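Long-range contacts in uncharacterized protein (Archaeoglobus fulgidus, PDB 3LOT), which binds zinc and probably acts as a 3-keto-5-aminohexanoate cleavage enzyme, as a TIM-barrel member of the beta-keto acid cleavage family: residues Q200-G204 with D215-K220; M119-P125 with I205-I209. One frame throughout, in Å; residues are numbered along the deposited sequence.

Interaction 1. Residues Q200-G204 with D215-K220; sequences QFIHG and DVLFMK
Residues 200-203 are extended beta strand, with phi from -97 to -128° and psi from 119 to 130°. G204 leaves the strand at phi/psi 109/10°. Residues 215-220 are regular alpha helix, with M219 N hydrogen-bonded to D215 O at 3.0 Å. The two axes approach to 9.7 Å, and their N-to-C directions make an angle of 153°, nearly antiparallel. F201 CA lies 7.2 Å from M219 CA, and H203 CA lies 7.6 Å from V216 CA. F201 and H203 point their CA-to-CB bonds toward the helix, while Q200 and I202 point away. This is the first half of the beta-alpha-beta unit formed by strand 197-203, helix 213-226 and strand 232-238. In the TIM barrel, F201 and H203 fill the layer between strand and helix, and Q200 and I202 face the barrel interior. The F201 ring (chi1 m) takes M219 CB over its face, 4.2 Å from the centroid, a CH-pi contact. Selenomethionine M219 is m at all three chi angles, and its CE reaches F201 CD1 at 3.8 Å. F201 CE2 also lies 3.7 Å from K220 CA. The H203 ring (chi1 m) takes V216 CG2 over its face, 3.6 Å from the centroid. H203 CE1 touches V216 N at 3.4 Å and M219 CG at 3.6 Å. No hydrogen bond joins the segments. H203 ND1 hydrogen-bonds to the carbonyl O of G210 instead, D215 forms a salt bridge with R225 of a second subunit, and K220 NZ pairs with D224.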
loop_
_atom_site.group_PDB
_atom_site.type_symbol
_atom_site.label_atom_id
_atom_site.label_comp_id
_atom_site.label_asym_id
_atom_site.label_seq_id
_atom_site.Cartn_x
_atom_site.Cartn_y
_atom_site.Cartn_z
ATOM N N GLN D 200 14.172 -10.518 -10.449
ATOM C CA GLN D 200 15.003 -9.753 -9.586
ATOM C C GLN D 200 14.562 -8.292 -9.622
ATOM O O GLN D 200 14.399 -7.692 -10.686
ATOM C CB GLN D 200 16.423 -9.919 -10.019
ATOM C CG GLN D 200 17.443 -9.162 -9.188
ATOM C CD GLN D 200 18.653 -10.008 -8.987
ATOM O OE1 GLN D 200 18.935 -10.435 -7.884
ATOM N NE2 GLN D 200 19.334 -10.333 -10.085
ATOM N N PHE D 201 14.328 -7.748 -8.456
ATOM C CA PHE D 201 13.833 -6.403 -8.331
ATOM C C PHE D 201 15.056 -5.531 -8.066
ATOM O O PHE D 201 15.816 -5.842 -7.144
ATOM C CB PHE D 201 12.878 -6.318 -7.159
ATOM C CG PHE D 201 11.669 -7.230 -7.256
ATOM C CD1 PHE D 201 11.052 -7.491 -8.451
ATOM C CD2 PHE D 201 11.094 -7.746 -6.097
ATOM C CE1 PHE D 201 9.902 -8.271 -8.492
ATOM C CE2 PHE D 201 9.953 -8.537 -6.160
ATOM C CZ PHE D 201 9.377 -8.803 -7.356
ATOM N N ILE D 202 15.288 -4.512 -8.901
ATOM C CA ILE D 202 16.486 -3.657 -8.803
ATOM C C ILE D 202 16.081 -2.225 -8.449
ATOM O O ILE D 202 15.342 -1.552 -9.188
ATOM C CB ILE D 202 17.317 -3.683 -10.075
ATOM C CG1 ILE D 202 17.640 -5.170 -10.454
ATOM C CG2 ILE D 202 18.623 -2.877 -9.893
ATOM C CD1 ILE D 202 18.765 -5.364 -11.495
ATOM N N HIS D 203 16.571 -1.766 -7.315
ATOM C CA HIS D 203 16.120 -0.499 -6.722
ATOM C C HIS D 203 17.246 0.500 -6.684
ATOM O O HIS D 203 18.337 0.188 -6.202
ATOM C CB HIS D 203 15.565 -0.776 -5.303
ATOM C CG HIS D 203 14.233 -1.481 -5.316
ATOM N ND1 HIS D 203 13.031 -0.816 -5.157
ATOM C CD2 HIS D 203 13.914 -2.785 -5.508
ATOM C CE1 HIS D 203 12.036 -1.681 -5.230
ATOM N NE2 HIS D 203 12.543 -2.883 -5.464
ATOM N N GLY D 204 16.968 1.701 -7.166
ATOM C CA GLY D 204 17.840 2.840 -6.997
ATOM C C GLY D 204 18.546 3.311 -8.256
ATOM O O GLY D 204 19.462 4.096 -8.169
ATOM N N ASP D 215 8.573 1.157 -2.217
ATOM C CA ASP D 215 8.875 0.683 -3.560
ATOM C C ASP D 215 9.122 -0.814 -3.597
ATOM O O ASP D 215 8.659 -1.518 -4.494
ATOM C CB ASP D 215 10.132 1.359 -4.123
ATOM C CG ASP D 215 10.011 2.871 -4.280
ATOM O OD1 ASP D 215 8.915 3.432 -4.574
ATOM O OD2 ASP D 215 11.070 3.521 -4.092
ATOM N N VAL D 216 9.888 -1.320 -2.630
ATOM C CA VAL D 216 10.153 -2.749 -2.565
ATOM C C VAL D 216 8.830 -3.516 -2.368
ATOM O O VAL D 216 8.506 -4.434 -3.123
ATOM C CB VAL D 216 11.188 -3.080 -1.469
ATOM C CG1 VAL D 216 11.332 -4.603 -1.352
ATOM C CG2 VAL D 216 12.513 -2.373 -1.795
ATOM N N LEU D 217 8.032 -3.081 -1.407
ATOM C CA LEU D 217 6.785 -3.789 -1.122
ATOM C C LEU D 217 5.862 -3.795 -2.326
ATOM O O LEU D 217 5.276 -4.853 -2.669
ATOM C CB LEU D 217 6.090 -3.220 0.102
ATOM C CG LEU D 217 4.895 -4.055 0.581
ATOM C CD1 LEU D 217 5.303 -5.509 1.055
ATOM C CD2 LEU D 217 4.206 -3.271 1.681
ATOM N N PHE D 218 5.757 -2.634 -2.979
ATOM C CA PHE D 218 4.861 -2.494 -4.118
ATOM C C PHE D 218 5.302 -3.367 -5.312
ATOM O O PHE D 218 4.451 -3.944 -5.976
ATOM C CB PHE D 218 4.647 -1.023 -4.496
ATOM C CG PHE D 218 3.430 -0.807 -5.327
ATOM C CD1 PHE D 218 2.177 -0.856 -4.756
ATOM C CD2 PHE D 218 3.529 -0.631 -6.691
ATOM C CE1 PHE D 218 1.039 -0.697 -5.522
ATOM C CE2 PHE D 218 2.389 -0.500 -7.474
ATOM C CZ PHE D 218 1.150 -0.522 -6.890
HETATM N N MSE D 219 6.619 -3.497 -5.551
HETATM C CA MSE D 219 7.141 -4.350 -6.604
HETATM C C MSE D 219 6.683 -5.778 -6.342
HETATM O O MSE D 219 6.104 -6.412 -7.212
HETATM C CB MSE D 219 8.686 -4.294 -6.687
HETATM C CG MSE D 219 9.276 -2.984 -7.156
HETATM SE SE MSE D 219 9.318 -2.823 -9.086
HETATM C CE MSE D 219 10.970 -3.823 -9.497
ATOM N N LYS D 220 6.914 -6.276 -5.135
ATOM C CA LYS D 220 6.637 -7.672 -4.837
ATOM C C LYS D 220 5.139 -7.935 -4.918
ATOM O O LYS D 220 4.719 -8.940 -5.477
ATOM C CB LYS D 220 7.230 -8.074 -3.460
ATOM C CG LYS D 220 7.012 -9.569 -3.081
ATOM C CD LYS D 220 5.816 -9.803 -2.235
ATOM C CE LYS D 220 5.750 -11.288 -1.759
ATOM N NZ LYS D 220 4.601 -11.526 -0.857
#

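Interaction 2. Residues M119-P125 with I205-I209; sequences MNFAIHP and ILGGI
I205 sits at the apolar centre. Its CG2 lies over the face of the F121 ring, 3.6 Å from the centroid, in a CH-pi contact. F121 has chi1 t; its CA-to-CB bond points away, but the ring comes back to I205. CE of selenomethionine M119 (chi1 p) is 4.1 Å from I205 CG2. L206 CD2 meets P125 CG at 3.8 Å and A122 CB at 4.0 Å. F154 of a second subunit covers A122 and L206. N120 CA and G207 CA approach to 4.6 Å. G207 CA makes a CA-H...O contact with N120 O at 3.4 Å; a CB on G207 would clash there. At the polar edge, A122 N donates to L206 O at 3.0 Å. A water accepts from L206 N at 3.0 Å and donates to A122 O at 2.8 Å. Residues 205-208 form a type II beta turn, closed by G208 N to I205 O at 2.9 Å, with glycine at G207, its third position, in a beta-alpha loop of a TIM barrel.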
loop_
_atom_site.group_PDB
_atom_site.type_symbol
_atom_site.label_atom_id
_atom_site.label_comp_id
_atom_site.label_asym_id
_atom_site.label_seq_id
_atom_site.Cartn_x
_atom_site.Cartn_y
_atom_site.Cartn_z
HETATM N N MSE D 119 14.603 1.612 -20.978
HETATM C CA MSE D 119 14.573 2.624 -19.908
HETATM C C MSE D 119 15.754 3.559 -20.055
HETATM O O MSE D 119 16.762 3.190 -20.626
HETATM C CB MSE D 119 14.630 1.925 -18.521
HETATM C CG MSE D 119 15.910 1.179 -18.244
HETATM SE SE MSE D 119 15.925 0.043 -16.671
HETATM C CE MSE D 119 16.015 1.439 -15.305
ATOM N N ASN D 120 15.658 4.743 -19.457
ATOM C CA ASN D 120 16.856 5.532 -19.156
ATOM C C ASN D 120 17.595 4.766 -18.091
ATOM O O ASN D 120 16.998 4.060 -17.294
ATOM C CB ASN D 120 16.503 6.934 -18.673
ATOM C CG ASN D 120 15.789 7.755 -19.743
ATOM O OD1 ASN D 120 15.853 7.434 -20.932
ATOM N ND2 ASN D 120 15.152 8.840 -19.335
ATOM N N PHE D 121 18.900 4.888 -18.104
ATOM C CA PHE D 121 19.758 4.243 -17.144
ATOM C C PHE D 121 20.989 5.113 -17.071
ATOM O O PHE D 121 21.893 4.935 -17.839
ATOM C CB PHE D 121 20.086 2.821 -17.596
ATOM C CG PHE D 121 20.689 1.972 -16.511
ATOM C CD1 PHE D 121 21.750 2.446 -15.729
ATOM C CD2 PHE D 121 20.224 0.689 -16.283
ATOM C CE1 PHE D 121 22.315 1.632 -14.741
ATOM C CE2 PHE D 121 20.784 -0.103 -15.294
ATOM C CZ PHE D 121 21.817 0.363 -14.539
ATOM N N ALA D 122 20.948 6.105 -16.165
ATOM C CA ALA D 122 21.852 7.242 -16.160
ATOM C C ALA D 122 22.710 7.293 -14.906
ATOM O O ALA D 122 22.196 7.205 -13.791
ATOM C CB ALA D 122 21.023 8.572 -16.326
ATOM N N ILE D 123 24.029 7.379 -15.116
ATOM C CA ILE D 123 25.034 7.569 -14.060
ATOM C C ILE D 123 25.908 8.793 -14.236
ATOM O O ILE D 123 26.897 8.963 -13.543
ATOM C CB ILE D 123 25.907 6.321 -13.916
ATOM C CG1 ILE D 123 26.687 5.989 -15.226
ATOM C CG2 ILE D 123 25.004 5.176 -13.453
ATOM C CD1 ILE D 123 27.358 4.597 -15.178
ATOM N N HIS D 124 25.527 9.684 -15.141
ATOM C CA HIS D 124 26.217 10.949 -15.290
ATOM C C HIS D 124 26.364 11.760 -14.001
ATOM O O HIS D 124 27.344 12.482 -13.898
ATOM C CB HIS D 124 25.638 11.818 -16.419
ATOM C CG HIS D 124 24.221 12.259 -16.200
ATOM N ND1 HIS D 124 23.144 11.423 -16.402
ATOM C CD2 HIS D 124 23.707 13.446 -15.803
ATOM C CE1 HIS D 124 22.032 12.071 -16.121
ATOM N NE2 HIS D 124 22.339 13.304 -15.769
ATOM N N PRO D 125 25.443 11.638 -13.013
ATOM C CA PRO D 125 25.669 12.373 -11.751
ATOM C C PRO D 125 26.959 11.996 -10.954
ATOM O O PRO D 125 27.464 12.804 -10.153
ATOM C CB PRO D 125 24.416 12.028 -10.944
ATOM C CG PRO D 125 23.370 11.807 -11.999
ATOM C CD PRO D 125 24.095 11.029 -13.020
ATOM N N ILE D 205 18.185 2.815 -9.425
ATOM C CA ILE D 205 18.766 3.302 -10.666
ATOM C C ILE D 205 18.060 4.603 -11.075
ATOM O O ILE D 205 16.828 4.734 -10.946
ATOM C CB ILE D 205 18.693 2.265 -11.818
ATOM C CG1 ILE D 205 19.454 0.992 -11.446
ATOM C CG2 ILE D 205 19.237 2.857 -13.129
ATOM C CD1 ILE D 205 20.874 1.175 -11.065
ATOM N N LEU D 206 18.854 5.572 -11.555
ATOM C CA LEU D 206 18.294 6.804 -12.097
ATOM C C LEU D 206 17.729 6.386 -13.453
ATOM O O LEU D 206 18.492 6.096 -14.384
ATOM C CB LEU D 206 19.349 7.915 -12.189
ATOM C CG LEU D 206 18.938 9.262 -12.858
ATOM C CD1 LEU D 206 17.689 9.842 -12.229
ATOM C CD2 LEU D 206 20.031 10.298 -12.902
ATOM N N GLY D 207 16.392 6.386 -13.560
ATOM C CA GLY D 207 15.688 5.833 -14.705
ATOM C C GLY D 207 14.749 4.721 -14.293
ATOM O O GLY D 207 13.888 4.292 -15.075
ATOM N N GLY D 208 14.915 4.248 -13.060
ATOM C CA GLY D 208 14.067 3.231 -12.481
ATOM C C GLY D 208 13.457 3.618 -11.173
ATOM O O GLY D 208 13.523 4.783 -10.757
ATOM N N ILE D 209 12.828 2.633 -10.528
ATOM C CA ILE D 209 12.227 2.842 -9.211
ATOM C C ILE D 209 13.290 3.041 -8.119
ATOM O O ILE D 209 14.394 2.527 -8.233
ATOM C CB ILE D 209 11.289 1.675 -8.861
ATOM C CG1 ILE D 209 10.412 2.068 -7.696
ATOM C CG2 ILE D 209 12.069 0.353 -8.567
ATOM C CD1 ILE D 209 9.112 1.217 -7.522
HETATM O O HOH W 1 21.782 5.278 -11.820
#

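In the fold
Segments 200-204 and 205-209 follow one another, from strand 197-203 into the loop after it. G204 ends the first segment of interaction 1 and I205 begins the turn of interaction 2. Their centres are 15 Å apart, but I209 bridges them. I209 O is 2.9 Å from G204 N, a probable hydrogen bond, and I209 CG1 packs on D215 CG at 3.5 Å. The zinc ion is held by H50, H52 and E262. The side chain of I202, which points away from helix 215-220, is about 7 Å from the zinc ion. The side chain of F121 is about 8 Å from the zinc ion. Neither touches it. Both interactions also touch a second subunit.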